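Local coordinates for oxidoreductase, NAD-binding/iron-sulfur cluster-binding protein (Nitratireductor pacificus pht-3B, PDB 6ZXU) that is a cobalamin- and iron-sulfur-dependent reductive dehalogenase, which removes halogen substituents from organohalide substrates by reduction, at residues V187-F192 with L644-G649. Sequence-based numbering, arbitrary orientation.
Sequences VRWMGF and LEVIDG
The C-terminal part of helix 168-190, followed by a Schellman motif at Gly191, packs through Trp189 and Met190 against the first arm and the turn of the hairpin formed by strands 645-647 and 650-652, meeting Leu644, Val646 and Gly649. The contact is small, burying 171 Å² in all, and no hydrogen bond crosses it. Trp189 reaches across with the six-membered part of its indole. Trp189 CZ3 lies 4.1 Å from Val646 CG1 and 3.9 Å from Gly649 O, both approaching the ring obliquely. With chi1 at 173°, Val646 holds CG1 anti to its N, and it is this methyl that reaches the indole; the two side chains cross at about a right angle. Met190 pairs with Leu644 instead. Leu644 CD1 is 4.0 Å from Met190 CG and 4.1 Å from Met190 SD, and these side chains also cross at about a right angle. In the Schellman motif Phe192 N bonds to Val187 O and Gly191 N to Arg188 O, each at 3.2 Å, with Gly191 at positive phi. Gly649 also has positive phi. The contact lies away from the cobalamin and the iron-sulfur clusters. Helix 342-354 packs against both segments: its Leu345 touches Trp189 and Val646, and its Pro342 touches Trp189 and Leu644.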
ATOM      1  N   VAL A 187      17.548   2.396   9.949  1.00 18.99           N
ATOM      2  CA  VAL A 187      18.867   3.004  10.324  1.00 19.44           C
ATOM      3  C   VAL A 187      19.794   1.909  10.936  1.00 19.98           C
ATOM      4  O   VAL A 187      20.978   1.868  10.631  1.00 20.69           O
ATOM      5  CB  VAL A 187      18.658   4.174  11.288  1.00 21.52           C
ATOM      6  CG1 VAL A 187      19.961   4.711  11.851  1.00 22.05           C
ATOM      7  CG2 VAL A 187      17.906   5.307  10.601  1.00 21.17           C
ATOM      8  N   ARG A 188      19.231   1.012  11.732  1.00 18.90           N
ATOM      9  CA  ARG A 188      19.981  -0.136  12.293  1.00 21.32           C
ATOM     10  C   ARG A 188      20.555  -1.041  11.215  1.00 21.46           C
ATOM     11  O   ARG A 188      21.687  -1.494  11.301  1.00 23.29           O
ATOM     12  CB  ARG A 188      19.143  -0.914  13.262  1.00 20.31           C
ATOM     13  CG  ARG A 188      18.917  -0.217  14.584  1.00 22.05           C
ATOM     14  CD  ARG A 188      18.320  -1.145  15.617  1.00 22.55           C
ATOM     15  NE  ARG A 188      16.987  -1.698  15.228  1.00 25.06           N
ATOM     16  CZ  ARG A 188      15.818  -1.194  15.542  1.00 20.40           C
ATOM     17  NH1 ARG A 188      15.678  -0.012  16.201  1.00 22.51           N
ATOM     18  NH2 ARG A 188      14.714  -1.810  15.135  1.00 24.84           N
ATOM     19  N   TRP A 189      19.823  -1.243  10.131  1.00 22.38           N
ATOM     20  CA  TRP A 189      20.345  -2.020   9.008  1.00 21.95           C
ATOM     21  C   TRP A 189      21.400  -1.335   8.177  1.00 21.53           C
ATOM     22  O   TRP A 189      22.183  -1.985   7.470  1.00 25.13           O
ATOM     23  CB  TRP A 189      19.201  -2.471   8.102  1.00 25.19           C
ATOM     24  CG  TRP A 189      18.569  -3.752   8.550  1.00 23.94           C
ATOM     25  CD1 TRP A 189      17.391  -3.932   9.260  1.00 22.54           C
ATOM     26  CD2 TRP A 189      19.127  -5.046   8.360  1.00 26.06           C
ATOM     27  NE1 TRP A 189      17.177  -5.273   9.476  1.00 25.02           N
ATOM     28  CE2 TRP A 189      18.213  -5.989   8.929  1.00 25.01           C
ATOM     29  CE3 TRP A 189      20.311  -5.519   7.737  1.00 26.59           C
ATOM     30  CZ2 TRP A 189      18.458  -7.372   8.932  1.00 27.16           C
ATOM     31  CZ3 TRP A 189      20.557  -6.935   7.727  1.00 28.37           C
ATOM     32  CH2 TRP A 189      19.624  -7.826   8.322  1.00 25.46           C
ATOM     33  N   MET A 190      21.443  -0.001   8.223  1.00 24.80           N
ATOM     34  CA  MET A 190      22.495   0.789   7.591  1.00 24.17           C
ATOM     35  C   MET A 190      23.778   0.835   8.466  1.00 26.44           C
ATOM     36  O   MET A 190      24.833   1.251   7.991  1.00 21.26           O
ATOM     37  CB  MET A 190      21.988   2.207   7.347  1.00 24.81           C
ATOM     38  CG  MET A 190      21.138   2.299   6.096  1.00 25.37           C
ATOM     39  SD  MET A 190      20.853   4.034   5.581  1.00 24.98           S
ATOM     40  CE  MET A 190      20.105   4.786   7.041  1.00 21.69           C
ATOM     41  N   GLY A 191      23.684   0.382   9.722  1.00 23.73           N
ATOM     42  CA  GLY A 191      24.874   0.166  10.545  1.00 25.18           C
ATOM     43  C   GLY A 191      24.932   1.081  11.756  1.00 27.22           C
ATOM     44  O   GLY A 191      25.948   1.087  12.435  1.00 28.31           O
ATOM     45  N   PHE A 192      23.850   1.780  12.095  1.00 22.07           N
ATOM     46  CA  PHE A 192      23.856   2.756  13.166  1.00 21.06           C
ATOM     47  C   PHE A 192      22.856   2.415  14.190  1.00 24.59           C
ATOM     48  O   PHE A 192      21.702   2.093  13.863  1.00 26.07           O
ATOM     49  CB  PHE A 192      23.569   4.208  12.624  1.00 24.01           C
ATOM     50  CG  PHE A 192      24.513   4.669  11.584  1.00 25.12           C
ATOM     51  CD1 PHE A 192      24.366   4.273  10.252  1.00 26.83           C
ATOM     52  CD2 PHE A 192      25.602   5.463  11.913  1.00 25.60           C
ATOM     53  CE1 PHE A 192      25.288   4.618   9.283  1.00 26.26           C
ATOM     54  CE2 PHE A 192      26.495   5.830  10.949  1.00 26.51           C
ATOM     55  CZ  PHE A 192      26.337   5.435   9.625  1.00 26.00           C
ATOM     56  N   LEU A 644      21.161   0.796  -2.085  1.00 21.78           N
ATOM     57  CA  LEU A 644      21.792  -0.098  -1.151  1.00 21.50           C
ATOM     58  C   LEU A 644      21.224  -1.487  -1.312  1.00 24.97           C
ATOM     59  O   LEU A 644      20.007  -1.642  -1.385  1.00 23.14           O
ATOM     60  CB  LEU A 644      21.587   0.344   0.320  1.00 21.72           C
ATOM     61  CG  LEU A 644      22.204   1.689   0.701  1.00 22.70           C
ATOM     62  CD1 LEU A 644      21.831   2.116   2.117  1.00 23.34           C
ATOM     63  CD2 LEU A 644      23.716   1.637   0.517  1.00 24.84           C
ATOM     64  N   GLU A 645      22.114  -2.479  -1.347  1.00 22.76           N
ATOM     65  CA  GLU A 645      21.773  -3.882  -1.404  1.00 23.22           C
ATOM     66  C   GLU A 645      22.460  -4.527  -0.242  1.00 24.82           C
ATOM     67  O   GLU A 645      23.657  -4.424  -0.096  1.00 22.43           O
ATOM     68  CB  GLU A 645      22.244  -4.485  -2.756  1.00 24.27           C
ATOM     69  CG  GLU A 645      22.080  -5.970  -2.832  1.00 25.54           C
ATOM     70  CD  GLU A 645      22.532  -6.580  -4.153  1.00 27.34           C
ATOM     71  OE1 GLU A 645      23.250  -5.935  -4.972  1.00 28.90           O
ATOM     72  OE2 GLU A 645      22.139  -7.749  -4.395  1.00 31.99           O
ATOM     73  N   VAL A 646      21.685  -5.206   0.588  1.00 22.98           N
ATOM     74  CA  VAL A 646      22.242  -6.007   1.669  1.00 25.75           C
ATOM     75  C   VAL A 646      22.647  -7.405   1.106  1.00 26.51           C
ATOM     76  O   VAL A 646      21.837  -8.137   0.500  1.00 24.65           O
ATOM     77  CB  VAL A 646      21.242  -6.188   2.776  1.00 24.30           C
ATOM     78  CG1 VAL A 646      21.745  -7.137   3.816  1.00 30.62           C
ATOM     79  CG2 VAL A 646      20.902  -4.842   3.382  1.00 23.10           C
ATOM     80  N   ILE A 647      23.925  -7.706   1.270  1.00 26.85           N
ATOM     81  CA  ILE A 647      24.508  -8.990   0.945  1.00 31.10           C
ATOM     82  C   ILE A 647      25.248  -9.505   2.172  1.00 30.14           C
ATOM     83  O   ILE A 647      26.068  -8.818   2.717  1.00 31.25           O
ATOM     84  CB  ILE A 647      25.522  -8.864  -0.173  1.00 30.61           C
ATOM     85  CG1 ILE A 647      24.809  -8.657  -1.484  1.00 32.39           C
ATOM     86  CG2 ILE A 647      26.334 -10.163  -0.253  1.00 37.28           C
ATOM     87  CD1 ILE A 647      25.643  -8.110  -2.632  1.00 36.08           C
ATOM     88  N   ASP A 648      24.915 -10.711   2.587  1.00 30.91           N
ATOM     89  CA  ASP A 648      25.631 -11.342   3.726  1.00 34.04           C
ATOM     90  C   ASP A 648      25.533 -10.402   4.965  1.00 34.89           C
ATOM     91  O   ASP A 648      26.467 -10.221   5.737  1.00 32.65           O
ATOM     92  CB  ASP A 648      27.095 -11.665   3.320  1.00 29.51           C
ATOM     93  N   GLY A 649      24.354  -9.818   5.168  1.00 30.98           N
ATOM     94  CA  GLY A 649      24.085  -9.090   6.409  1.00 30.32           C
ATOM     95  C   GLY A 649      24.595  -7.673   6.430  1.00 26.48           C
ATOM     96  O   GLY A 649      24.411  -6.982   7.444  1.00 30.18           O
TER